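Local coordinates for putative Lipoprotein (Clostridium perfringens, PDB 5J7R), which is of unknown function but carries a sporulation and spore germination domain and is probably a membrane-attached lipoprotein, at residues L84-K89 / A93-S98; A119-I124 / N128-L133; D20-I25 / E53-Y58; P75-D80 / E115-T120. All coordinates share one frame; numbering follows the deposited sequence.

Interaction 1. Residues L84-K89 / A93-S98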
loop_
_atom_site.group_PDB
_atom_site.type_symbol
_atom_site.label_atom_id
_atom_site.label_comp_id
_atom_site.label_asym_id
_atom_site.label_seq_id
_atom_site.Cartn_x
_atom_site.Cartn_y
_atom_site.Cartn_z
ATOM N N LEU A 84 -7.403 18.367 1.850
ATOM C CA LEU A 84 -8.660 18.259 1.114
ATOM C C LEU A 84 -8.625 17.075 0.165
ATOM O O LEU A 84 -9.595 16.323 0.067
ATOM C CB LEU A 84 -8.959 19.552 0.359
ATOM C CG LEU A 84 -9.129 20.797 1.239
ATOM C CD1 LEU A 84 -9.305 22.026 0.362
ATOM C CD2 LEU A 84 -10.294 20.660 2.209
ATOM N N SER A 85 -7.511 16.916 -0.539
ATOM C CA SER A 85 -7.350 15.800 -1.462
ATOM C C SER A 85 -5.888 15.633 -1.858
ATOM O O SER A 85 -5.097 16.574 -1.771
ATOM C CB SER A 85 -8.184 15.986 -2.732
ATOM O OG SER A 85 -7.727 17.091 -3.487
ATOM N N PHE A 86 -5.556 14.426 -2.299
ATOM C CA PHE A 86 -4.220 14.108 -2.738
ATOM C C PHE A 86 -4.344 13.252 -3.989
ATOM O O PHE A 86 -5.013 12.224 -3.962
ATOM C CB PHE A 86 -3.454 13.379 -1.643
ATOM C CG PHE A 86 -2.052 13.059 -2.024
ATOM C CD1 PHE A 86 -1.037 13.998 -1.899
ATOM C CD2 PHE A 86 -1.743 11.824 -2.534
ATOM C CE1 PHE A 86 0.268 13.683 -2.273
ATOM C CE2 PHE A 86 -0.451 11.513 -2.917
ATOM C CZ PHE A 86 0.554 12.434 -2.790
ATOM N N ASP A 87 -3.713 13.679 -5.081
ATOM C CA ASP A 87 -3.783 12.964 -6.347
ATOM C C ASP A 87 -2.426 12.973 -7.037
ATOM O O ASP A 87 -1.669 13.913 -6.892
ATOM C CB ASP A 87 -4.838 13.619 -7.256
ATOM C CG ASP A 87 -6.266 13.511 -6.694
ATOM O OD1 ASP A 87 -6.772 12.381 -6.449
ATOM O OD2 ASP A 87 -6.926 14.558 -6.569
ATOM N N ILE A 88 -2.129 11.911 -7.780
ATOM C CA ILE A 88 -0.869 11.791 -8.517
ATOM C C ILE A 88 -1.139 11.800 -10.023
ATOM O O ILE A 88 -1.703 10.855 -10.562
ATOM C CB ILE A 88 -0.104 10.499 -8.134
ATOM C CG1 ILE A 88 0.322 10.552 -6.657
ATOM C CG2 ILE A 88 1.137 10.326 -9.005
ATOM C CD1 ILE A 88 0.928 9.265 -6.132
ATOM N N LYS A 89 -0.764 12.892 -10.680
ATOM C CA LYS A 89 -0.920 13.024 -12.128
ATOM C C LYS A 89 0.447 12.858 -12.750
ATOM O O LYS A 89 1.273 13.768 -12.684
ATOM C CB LYS A 89 -1.543 14.362 -12.505
ATOM C CG LYS A 89 -3.008 14.420 -12.087
ATOM C CD LYS A 89 -3.726 15.668 -12.599
ATOM C CE LYS A 89 -5.149 15.811 -12.087
ATOM N NZ LYS A 89 -5.757 17.118 -12.448
ATOM N N ALA A 93 2.643 15.241 -7.707
ATOM C CA ALA A 93 1.753 15.014 -6.585
ATOM C C ALA A 93 0.974 16.300 -6.333
ATOM O O ALA A 93 1.553 17.314 -5.950
ATOM C CB ALA A 93 2.544 14.627 -5.356
ATOM N N ILE A 94 -0.334 16.253 -6.579
ATOM C CA ILE A 94 -1.208 17.401 -6.378
ATOM C C ILE A 94 -1.666 17.338 -4.938
ATOM O O ILE A 94 -2.530 16.531 -4.584
ATOM C CB ILE A 94 -2.445 17.357 -7.281
ATOM C CG1 ILE A 94 -2.052 17.292 -8.723
ATOM C CG2 ILE A 94 -3.244 18.633 -7.176
ATOM C CD1 ILE A 94 -3.207 16.898 -9.596
ATOM N N ILE A 95 -1.092 18.201 -4.114
ATOM C CA ILE A 95 -1.407 18.254 -2.699
ATOM C C ILE A 95 -2.346 19.421 -2.487
ATOM O O ILE A 95 -1.927 20.575 -2.492
ATOM C CB ILE A 95 -0.127 18.420 -1.861
ATOM C CG1 ILE A 95 0.868 17.314 -2.218
ATOM C CG2 ILE A 95 -0.465 18.416 -0.377
ATOM C CD1 ILE A 95 2.236 17.472 -1.592
ATOM N N ASN A 96 -3.617 19.103 -2.268
ATOM C CA ASN A 96 -4.647 20.100 -2.082
ATOM C C ASN A 96 -4.927 20.328 -0.604
ATOM O O ASN A 96 -5.511 19.479 0.061
ATOM C CB ASN A 96 -5.904 19.639 -2.807
ATOM C CG ASN A 96 -7.000 20.670 -2.786
ATOM O OD1 ASN A 96 -6.750 21.868 -2.599
ATOM N ND2 ASN A 96 -8.225 20.223 -3.014
ATOM N N LEU A 97 -4.541 21.504 -0.112
ATOM C CA LEU A 97 -4.697 21.865 1.301
ATOM C C LEU A 97 -5.800 22.884 1.502
ATOM O O LEU A 97 -6.287 23.474 0.547
ATOM C CB LEU A 97 -3.376 22.440 1.830
ATOM C CG LEU A 97 -2.131 21.554 1.643
ATOM C CD1 LEU A 97 -0.879 22.304 2.059
ATOM C CD2 LEU A 97 -2.246 20.233 2.398
ATOM N N SER A 98 -6.196 23.074 2.757
ATOM C CA SER A 98 -7.227 24.046 3.110
ATOM C C SER A 98 -6.581 25.420 3.296
ATOM O O SER A 98 -5.348 25.551 3.275
ATOM C CB SER A 98 -7.932 23.632 4.400
ATOM O OG SER A 98 -7.022 23.570 5.486
#
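Ser85 and Asn96 are joined through both backbone and side chain. Asn96 N donates to Ser85 O at 3.0 Å. Asn96 ND2 reaches Ser85 OG at 3.2 Å, and the hydroxyl oxygen lies in the amide plane. Asn96 holds its CG trans to its own N (chi1 -175°), which swings the amide over to the serine. The backbone oxygen of Asn96 serves two neighbours. It takes Leu84 N at 2.8 Å and, weakly, Ser85 N at 3.3 Å. Leu84 and Ser85 thus face one residue, a classic beta bulge.

Past the bulge the antiparallel pairing is regular. Asp87 and Ile94 form a hydrogen-bonded pair, with Ile94 N 2.7 Å from Asp87 O. Phe86 and Ile95 form a non-hydrogen-bonded pair and point the same way. Ile95 CG1 meets the ring edge of Phe86 at CE1, 3.7 Å away, and Ala93 CB approaches CZ obliquely at 3.9 Å. The extended aliphatic chain of Lys89 runs across the side chain of Ile94, with CG, CD and CE all near its CD1 methyl.

The second shell fixes the polar groups. Asn136 N donates to Asn96 OD1, so both ends of this buried amide have partners and its rotation is set. Glu53 OE1 of helix 51-65 accepts from Ile88 N.

Strands 83-89 and 92-97 form a beta hairpin. Strand 92-97 is the middle strand, with strand 129-134 parallel to it on its other side. The face with Phe86, Ala93 and Ile95 is covered by helices: Phe86 and Ile95 meet helix 51-65, while Ala93 and Ile95 meet helix 107-121.

Interaction 2. Residues A119-I124 / N128-L133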
loop_
_atom_site.group_PDB
_atom_site.type_symbol
_atom_site.label_atom_id
_atom_site.label_comp_id
_atom_site.label_asym_id
_atom_site.label_seq_id
_atom_site.Cartn_x
_atom_site.Cartn_y
_atom_site.Cartn_z
ATOM N N ALA A 119 10.933 16.338 0.303
ATOM C CA ALA A 119 11.762 15.235 0.773
ATOM C C ALA A 119 10.891 14.067 1.231
ATOM O O ALA A 119 11.247 12.912 1.025
ATOM C CB ALA A 119 12.667 15.687 1.898
ATOM N N THR A 120 9.754 14.380 1.843
ATOM C CA THR A 120 8.856 13.340 2.337
ATOM C C THR A 120 8.127 12.643 1.192
ATOM O O THR A 120 8.150 11.420 1.101
ATOM C CB THR A 120 7.829 13.920 3.312
ATOM O OG1 THR A 120 8.517 14.580 4.387
ATOM C CG2 THR A 120 6.925 12.822 3.875
ATOM N N ILE A 121 7.511 13.431 0.320
ATOM C CA ILE A 121 6.764 12.903 -0.819
ATOM C C ILE A 121 7.597 12.233 -1.906
ATOM O O ILE A 121 7.195 11.187 -2.414
ATOM C CB ILE A 121 5.843 13.978 -1.436
ATOM C CG1 ILE A 121 4.724 14.317 -0.459
ATOM C CG2 ILE A 121 5.203 13.488 -2.725
ATOM C CD1 ILE A 121 3.796 13.150 -0.131
ATOM N N THR A 122 8.758 12.792 -2.243
ATOM C CA THR A 122 9.607 12.190 -3.285
ATOM C C THR A 122 10.172 10.824 -2.904
ATOM O O THR A 122 10.900 10.213 -3.684
ATOM C CB THR A 122 10.719 13.137 -3.760
ATOM O OG1 THR A 122 11.516 13.546 -2.641
ATOM C CG2 THR A 122 10.115 14.350 -4.437
ATOM N N GLN A 123 9.865 10.350 -1.698
ATOM C CA GLN A 123 10.268 9.006 -1.288
ATOM C C GLN A 123 9.476 8.020 -2.145
ATOM O O GLN A 123 9.905 6.897 -2.352
ATOM C CB GLN A 123 9.986 8.745 0.198
ATOM C CG GLN A 123 11.044 9.253 1.155
ATOM C CD GLN A 123 10.682 9.090 2.639
ATOM O OE1 GLN A 123 11.494 8.604 3.435
ATOM N NE2 GLN A 123 9.481 9.490 3.018
ATOM N N ILE A 124 8.295 8.437 -2.595
ATOM C CA ILE A 124 7.456 7.607 -3.456
ATOM C C ILE A 124 8.109 7.777 -4.834
ATOM O O ILE A 124 8.022 8.861 -5.405
ATOM C CB ILE A 124 5.992 8.080 -3.429
ATOM C CG1 ILE A 124 5.428 7.943 -2.007
ATOM C CG2 ILE A 124 5.157 7.251 -4.394
ATOM C CD1 ILE A 124 4.035 8.507 -1.814
ATOM N N ASN A 128 8.219 13.052 -8.643
ATOM C CA ASN A 128 9.418 13.876 -8.818
ATOM C C ASN A 128 9.139 15.357 -8.539
ATOM O O ASN A 128 10.073 16.121 -8.301
ATOM C CB ASN A 128 9.986 13.712 -10.229
ATOM C CG ASN A 128 10.508 12.306 -10.491
ATOM O OD1 ASN A 128 10.953 11.603 -9.575
ATOM N ND2 ASN A 128 10.478 11.898 -11.753
ATOM N N LYS A 129 7.867 15.757 -8.568
ATOM C CA LYS A 129 7.476 17.142 -8.311
ATOM C C LYS A 129 6.176 17.205 -7.523
ATOM O O LYS A 129 5.431 16.220 -7.448
ATOM C CB LYS A 129 7.276 17.889 -9.627
ATOM C CG LYS A 129 8.501 17.923 -10.516
ATOM C CD LYS A 129 8.265 18.750 -11.765
ATOM C CE LYS A 129 9.541 18.801 -12.590
ATOM N NZ LYS A 129 9.408 19.523 -13.886
ATOM N N ILE A 130 5.915 18.363 -6.920
ATOM C CA ILE A 130 4.682 18.570 -6.166
ATOM C C ILE A 130 4.025 19.854 -6.651
ATOM O O ILE A 130 4.690 20.787 -7.089
ATOM C CB ILE A 130 4.888 18.624 -4.633
ATOM C CG1 ILE A 130 5.620 19.904 -4.205
ATOM C CG2 ILE A 130 5.612 17.365 -4.159
ATOM C CD1 ILE A 130 5.768 20.056 -2.707
ATOM N N ASN A 131 2.707 19.865 -6.584
ATOM C CA ASN A 131 1.914 20.994 -6.976
ATOM C C ASN A 131 0.968 21.221 -5.811
ATOM O O ASN A 131 0.030 20.454 -5.607
ATOM C CB ASN A 131 1.150 20.682 -8.263
ATOM C CG ASN A 131 0.331 21.856 -8.771
ATOM O OD1 ASN A 131 0.537 22.998 -8.377
ATOM N ND2 ASN A 131 -0.595 21.573 -9.665
ATOM N N ILE A 132 1.238 22.257 -5.026
ATOM C CA ILE A 132 0.409 22.582 -3.872
ATOM C C ILE A 132 -0.729 23.491 -4.299
ATOM O O ILE A 132 -0.514 24.460 -5.007
ATOM C CB ILE A 132 1.225 23.244 -2.748
ATOM C CG1 ILE A 132 2.332 22.281 -2.294
ATOM C CG2 ILE A 132 0.301 23.619 -1.588
ATOM C CD1 ILE A 132 3.276 22.818 -1.243
ATOM N N LEU A 133 -1.934 23.147 -3.862
ATOM C CA LEU A 133 -3.141 23.906 -4.150
ATOM C C LEU A 133 -3.807 24.178 -2.827
ATOM O O LEU A 133 -3.604 23.451 -1.858
ATOM C CB LEU A 133 -4.133 23.108 -5.010
ATOM C CG LEU A 133 -3.742 22.532 -6.356
ATOM C CD1 LEU A 133 -4.946 21.850 -6.991
ATOM C CD2 LEU A 133 -3.190 23.585 -7.281
#
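Ile121 and Ile130 make the apolar part of this contact. Their CG2 methyls lie 4.2 Å apart, and the two side chains cross at a slant. Ile130 has CG1 between its backbone N and carbonyl carbon (chi1 70°). This puts CG2 beside the N, where it meets Ile121. The outer end of Ile121 leads away, and the residue also packs on Ala93 and on Ile60 of helix 51-65. A looser approach brings Thr122 CG2 to 4.3 Å from Asn128 O.

No hydrogen bond joins the two segments. The polar bonds are local to the end of helix 107-121. Ile124 N donates to Ile121 O at 3.0 Å, within a type I turn. Gln123 NE2 folds back to Thr120 O, also at 3.0 Å, in the carbonyl plane and on a lone pair. The same amide nitrogen bonds Ser28 O of the second subunit. Thr122 OG1 bonds Ile118 O.

The segments close the beta-alpha-beta unit of strand 92-97, helix 107-121 and strand 129-134. Between them the contact is essentially apolar and probably rests on burial and van der Waals packing, while the polar groups of the turn serve the helix end and the subunit interface.

Interaction 3. Residues D20-I25 / E53-Y58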
loop_
_atom_site.group_PDB
_atom_site.type_symbol
_atom_site.label_atom_id
_atom_site.label_comp_id
_atom_site.label_asym_id
_atom_site.label_seq_id
_atom_site.Cartn_x
_atom_site.Cartn_y
_atom_site.Cartn_z
ATOM N N ASP A 20 6.388 1.934 -9.360
ATOM C CA ASP A 20 5.404 2.341 -8.368
ATOM C C ASP A 20 5.663 1.525 -7.127
ATOM O O ASP A 20 5.877 0.332 -7.210
ATOM C CB ASP A 20 3.956 2.153 -8.845
ATOM C CG ASP A 20 3.552 3.167 -9.902
ATOM O OD1 ASP A 20 4.446 3.893 -10.426
ATOM O OD2 ASP A 20 2.336 3.249 -10.196
ATOM N N LEU A 21 5.620 2.183 -5.979
ATOM C CA LEU A 21 5.910 1.550 -4.710
ATOM C C LEU A 21 4.923 0.427 -4.354
ATOM O O LEU A 21 5.347 -0.698 -4.077
ATOM C CB LEU A 21 5.988 2.626 -3.634
ATOM C CG LEU A 21 6.761 2.298 -2.378
ATOM C CD1 LEU A 21 6.754 3.533 -1.499
ATOM C CD2 LEU A 21 6.240 1.084 -1.639
ATOM N N ILE A 22 3.626 0.743 -4.352
ATOM C CA ILE A 22 2.573 -0.246 -4.052
ATOM C C ILE A 22 1.729 -0.601 -5.296
ATOM O O ILE A 22 1.324 -1.735 -5.457
ATOM C CB ILE A 22 1.605 0.245 -2.953
ATOM C CG1 ILE A 22 2.388 0.748 -1.727
ATOM C CG2 ILE A 22 0.631 -0.875 -2.586
ATOM C CD1 ILE A 22 1.536 1.426 -0.670
ATOM N N GLY A 23 1.440 0.380 -6.149
ATOM C CA GLY A 23 0.640 0.154 -7.369
ATOM C C GLY A 23 -0.856 0.049 -7.108
ATOM O O GLY A 23 -1.297 0.132 -5.968
ATOM N N ASP A 24 -1.641 -0.115 -8.175
ATOM C CA ASP A 24 -3.102 -0.192 -8.060
ATOM C C ASP A 24 -3.578 -1.506 -7.451
ATOM O O ASP A 24 -2.972 -2.540 -7.683
ATOM C CB ASP A 24 -3.770 -0.019 -9.441
ATOM C CG ASP A 24 -3.539 1.357 -10.054
ATOM O OD1 ASP A 24 -3.066 2.276 -9.352
ATOM O OD2 ASP A 24 -3.840 1.515 -11.263
ATOM N N ILE A 25 -4.658 -1.445 -6.667
ATOM C CA ILE A 25 -5.267 -2.645 -6.076
ATOM C C ILE A 25 -6.756 -2.573 -6.423
ATOM O O ILE A 25 -7.461 -1.680 -5.985
ATOM C CB ILE A 25 -5.085 -2.773 -4.549
ATOM C CG1 ILE A 25 -3.618 -2.526 -4.166
ATOM C CG2 ILE A 25 -5.620 -4.126 -4.069
ATOM C CD1 ILE A 25 -3.339 -2.559 -2.682
ATOM N N GLU A 53 -1.089 6.793 -4.051
ATOM C CA GLU A 53 -1.911 7.923 -3.596
ATOM C C GLU A 53 -2.303 7.745 -2.156
ATOM O O GLU A 53 -2.274 8.713 -1.404
ATOM C CB GLU A 53 -3.148 8.152 -4.445
ATOM C CG GLU A 53 -2.823 8.617 -5.848
ATOM C CD GLU A 53 -4.051 9.029 -6.655
ATOM O OE1 GLU A 53 -3.898 9.731 -7.687
ATOM O OE2 GLU A 53 -5.175 8.669 -6.253
ATOM N N ILE A 54 -2.677 6.532 -1.757
ATOM C CA ILE A 54 -3.040 6.345 -0.340
ATOM C C ILE A 54 -1.822 6.517 0.563
ATOM O O ILE A 54 -1.968 7.047 1.636
ATOM C CB ILE A 54 -3.902 5.119 0.060
ATOM C CG1 ILE A 54 -3.153 3.804 -0.010
ATOM C CG2 ILE A 54 -5.175 5.132 -0.751
ATOM C CD1 ILE A 54 -3.948 2.666 0.597
ATOM N N LEU A 55 -0.644 6.072 0.122
ATOM C CA LEU A 55 0.584 6.223 0.911
ATOM C C LEU A 55 0.959 7.699 1.010
ATOM O O LEU A 55 1.234 8.204 2.102
ATOM C CB LEU A 55 1.735 5.441 0.292
ATOM C CG LEU A 55 3.073 5.489 1.033
ATOM C CD1 LEU A 55 2.944 4.952 2.452
ATOM C CD2 LEU A 55 4.099 4.690 0.259
ATOM N N GLY A 56 0.966 8.383 -0.129
ATOM C CA GLY A 56 1.278 9.805 -0.171
ATOM C C GLY A 56 0.326 10.585 0.714
ATOM O O GLY A 56 0.728 11.469 1.471
ATOM N N GLN A 57 -0.944 10.237 0.631
ATOM C CA GLN A 57 -1.960 10.900 1.426
ATOM C C GLN A 57 -1.673 10.710 2.914
ATOM O O GLN A 57 -1.806 11.637 3.690
ATOM C CB GLN A 57 -3.345 10.392 1.026
ATOM C CG GLN A 57 -4.485 10.939 1.842
ATOM C CD GLN A 57 -5.842 10.597 1.241
ATOM O OE1 GLN A 57 -6.017 10.590 0.018
ATOM N NE2 GLN A 57 -6.826 10.384 2.100
ATOM N N TYR A 58 -1.288 9.495 3.296
ATOM C CA TYR A 58 -0.971 9.184 4.675
ATOM C C TYR A 58 0.235 10.019 5.148
ATOM O O TYR A 58 0.206 10.590 6.239
ATOM C CB TYR A 58 -0.665 7.692 4.816
ATOM C CG TYR A 58 -0.431 7.245 6.224
ATOM C CD1 TYR A 58 -1.496 6.868 7.035
ATOM C CD2 TYR A 58 0.850 7.204 6.752
ATOM C CE1 TYR A 58 -1.297 6.449 8.335
ATOM C CE2 TYR A 58 1.061 6.796 8.066
ATOM C CZ TYR A 58 -0.010 6.419 8.846
ATOM O OH TYR A 58 0.182 6.007 10.131
#
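Leu55 holds CG trans to its backbone N (chi1 -179°), and Leu21 does nearly the same (chi1 -158°). These torsions carry both side chains out from their backbones into one apolar cluster. The CD1 methyl of Leu21 and the CD2 methyl of Leu55 meet at 3.4 Å. This is a close approach for two methyls, and at 2.5 Å resolution it need not mean strain. The two leucine side chains cross at about a right angle; the close contact is between one methyl of each.

Ile22 comes from the next position in the chain. Its CD1 comes nearest to Leu55 CB, at 4.1 Å. Leu21 thus meets Leu55 at CD2, and Ile22 reaches it mainly at CB.

A second shell places the first segment. Asp52, just before 53-58 on helix 51-65, accepts a hydrogen bond from Ile22 N through OD1 and a weak one from Leu21 N through OD2. Gly23, with positive phi (78°), then turns the chain into strand 24-32. Asp24 and Ile25 pair in parallel with a strand of the third subunit, which carries the sheet across the interface.

The second subunit adds to the apolar cluster: its Val49 packs on Leu55 and its Ile25 on Leu21. All three touching residues are buried, and no hydrogen bond crosses between the segments. The contact is thus a small hydrophobic patch joining the N-terminal loop to the helix, and it is built into the oligomer interface.

Interaction 4. Residues P75-D80 / E115-T120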
loop_
_atom_site.group_PDB
_atom_site.type_symbol
_atom_site.label_atom_id
_atom_site.label_comp_id
_atom_site.label_asym_id
_atom_site.label_seq_id
_atom_site.Cartn_x
_atom_site.Cartn_y
_atom_site.Cartn_z
ATOM N N PRO A 75 7.232 21.809 13.654
ATOM C CA PRO A 75 6.297 21.547 12.552
ATOM C C PRO A 75 6.597 22.384 11.298
ATOM O O PRO A 75 7.254 23.438 11.388
ATOM C CB PRO A 75 4.935 21.944 13.138
ATOM C CG PRO A 75 5.251 22.858 14.274
ATOM C CD PRO A 75 6.541 22.356 14.836
ATOM N N ILE A 76 6.128 21.890 10.155
ATOM C CA ILE A 76 6.302 22.554 8.855
ATOM C C ILE A 76 4.999 23.133 8.287
ATOM O O ILE A 76 5.041 23.924 7.346
ATOM C CB ILE A 76 6.972 21.631 7.808
ATOM C CG1 ILE A 76 6.153 20.361 7.557
ATOM C CG2 ILE A 76 8.377 21.273 8.273
ATOM C CD1 ILE A 76 6.714 19.499 6.451
ATOM N N LEU A 77 3.863 22.730 8.851
ATOM C CA LEU A 77 2.544 23.225 8.447
ATOM C C LEU A 77 1.719 23.458 9.702
ATOM O O LEU A 77 1.942 22.786 10.705
ATOM C CB LEU A 77 1.807 22.207 7.561
ATOM C CG LEU A 77 2.324 21.922 6.149
ATOM C CD1 LEU A 77 1.607 20.729 5.542
ATOM C CD2 LEU A 77 2.184 23.155 5.264
ATOM N N PRO A 78 0.774 24.418 9.666
ATOM C CA PRO A 78 -0.087 24.653 10.833
ATOM C C PRO A 78 -0.873 23.397 11.224
ATOM O O PRO A 78 -1.285 22.630 10.351
ATOM C CB PRO A 78 -1.033 25.747 10.349
ATOM C CG PRO A 78 -0.231 26.495 9.351
ATOM C CD PRO A 78 0.567 25.448 8.634
ATOM N N LYS A 79 -1.076 23.202 12.523
ATOM C CA LYS A 79 -1.775 22.020 13.028
ATOM C C LYS A 79 -3.230 21.919 12.556
ATOM O O LYS A 79 -3.726 20.819 12.308
ATOM C CB LYS A 79 -1.651 21.929 14.550
ATOM C CG LYS A 79 -2.209 20.606 15.089
ATOM C CD LYS A 79 -1.391 20.059 16.258
ATOM C CE LYS A 79 -2.062 18.902 16.960
ATOM N NZ LYS A 79 -1.311 18.465 18.169
ATOM N N ASP A 80 -3.894 23.069 12.422
ATOM C CA ASP A 80 -5.293 23.103 11.960
ATOM C C ASP A 80 -5.447 22.878 10.438
ATOM O O ASP A 80 -6.574 22.806 9.943
ATOM C CB ASP A 80 -6.034 24.379 12.420
ATOM C CG ASP A 80 -5.361 25.669 11.967
ATOM O OD1 ASP A 80 -4.282 25.627 11.342
ATOM O OD2 ASP A 80 -5.921 26.746 12.275
ATOM N N GLU A 115 10.851 22.174 1.378
ATOM C CA GLU A 115 11.859 21.116 1.277
ATOM C C GLU A 115 11.413 19.864 2.047
ATOM O O GLU A 115 11.701 18.746 1.623
ATOM C CB GLU A 115 13.230 21.586 1.772
ATOM C CG GLU A 115 13.890 22.623 0.872
ATOM C CD GLU A 115 15.257 23.090 1.363
ATOM O OE1 GLU A 115 15.604 22.787 2.514
ATOM O OE2 GLU A 115 15.982 23.781 0.608
ATOM N N GLY A 116 10.712 20.063 3.168
ATOM C CA GLY A 116 10.211 18.953 3.990
ATOM C C GLY A 116 9.116 18.144 3.298
ATOM O O GLY A 116 9.104 16.920 3.361
ATOM N N ILE A 117 8.206 18.842 2.629
ATOM C CA ILE A 117 7.131 18.201 1.891
ATOM C C ILE A 117 7.746 17.399 0.730
ATOM O O ILE A 117 7.432 16.227 0.552
ATOM C CB ILE A 117 6.097 19.230 1.390
ATOM C CG1 ILE A 117 5.421 19.893 2.594
ATOM C CG2 ILE A 117 5.023 18.557 0.538
ATOM C CD1 ILE A 117 4.521 21.066 2.249
ATOM N N ILE A 118 8.639 18.030 -0.023
ATOM C CA ILE A 118 9.307 17.378 -1.156
ATOM C C ILE A 118 10.119 16.176 -0.730
ATOM O O ILE A 118 10.002 15.109 -1.325
ATOM C CB ILE A 118 10.202 18.366 -1.931
ATOM C CG1 ILE A 118 9.304 19.355 -2.679
ATOM C CG2 ILE A 118 11.087 17.636 -2.945
ATOM C CD1 ILE A 118 10.048 20.436 -3.434
ATOM N N ALA A 119 10.933 16.338 0.303
ATOM C CA ALA A 119 11.762 15.235 0.773
ATOM C C ALA A 119 10.891 14.067 1.231
ATOM O O ALA A 119 11.247 12.912 1.025
ATOM C CB ALA A 119 12.667 15.687 1.898
ATOM N N THR A 120 9.754 14.380 1.843
ATOM C CA THR A 120 8.856 13.340 2.337
ATOM C C THR A 120 8.127 12.643 1.192
ATOM O O THR A 120 8.150 11.420 1.101
ATOM C CB THR A 120 7.829 13.920 3.312
ATOM O OG1 THR A 120 8.517 14.580 4.387
ATOM C CG2 THR A 120 6.925 12.822 3.875
#
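Ile76 and Ile117 cross at an oblique angle. The contact is made by the CD1 end of Ile76, which lies 4.1 Å from Ile117 CG1. The same methyl comes down on the helix backbone, 4.2 Å from Gly116 C. Gly116 has no side chain on this surface, and the isoleucine end can lie close to the main chain. Ile76 has CG1 between its backbone N and carbonyl carbon (chi1 60°), and its extended outer arm reaches the helix. Leu77 adds a lighter touch at the far end of Ile117, with Leu77 CD2 at 4.3 Å from Ile117 CD1.

The polar bonds beside this apolar meeting run within the helix. Gly116 O accepts two bonds from Thr120, from N at 3.0 Å and from OG1 at 2.6 Å. The two donors approach from opposite faces of the carbonyl plane. Thr120 OG1 also bonds Tyr30 N of the second subunit, whose Tyr30 packs on Ile76 as well. Thr113 OG1, one turn before Ile117 on the helix, bonds Ile76 O and ties the loop down.

Segment 75-80 belongs to the loop between helix 51-65 and strand 83-89. Leu63 and Ile64 of helix 51-65 back Ile76 and Leu77 respectively. Ile117 continues inward to Ile130 and Ile132 of strand 129-134, and thus links this loop to the sheet.

Along the chain interaction 3 closes first, and interaction 1 then falls wholly between the two segments of interaction 4. Interaction 2 follows interaction 1 and overlaps interaction 4 at Ala119 and Thr120 on helix 107-121. Interactions 1 and 2 have centres about 10 Å apart and meet across neighbouring strands 92-97 and 129-134. Interaction 3 touches interaction 1 through Glu53 of helix 51-65, with centres about 13 Å apart. Interactions 3 and 4 lie about 19 Å apart between centres, on opposite sides of the chain's centre. The sheet and its two helices thus form one core, while interactions 2, 3 and 4 also meet the second subunit.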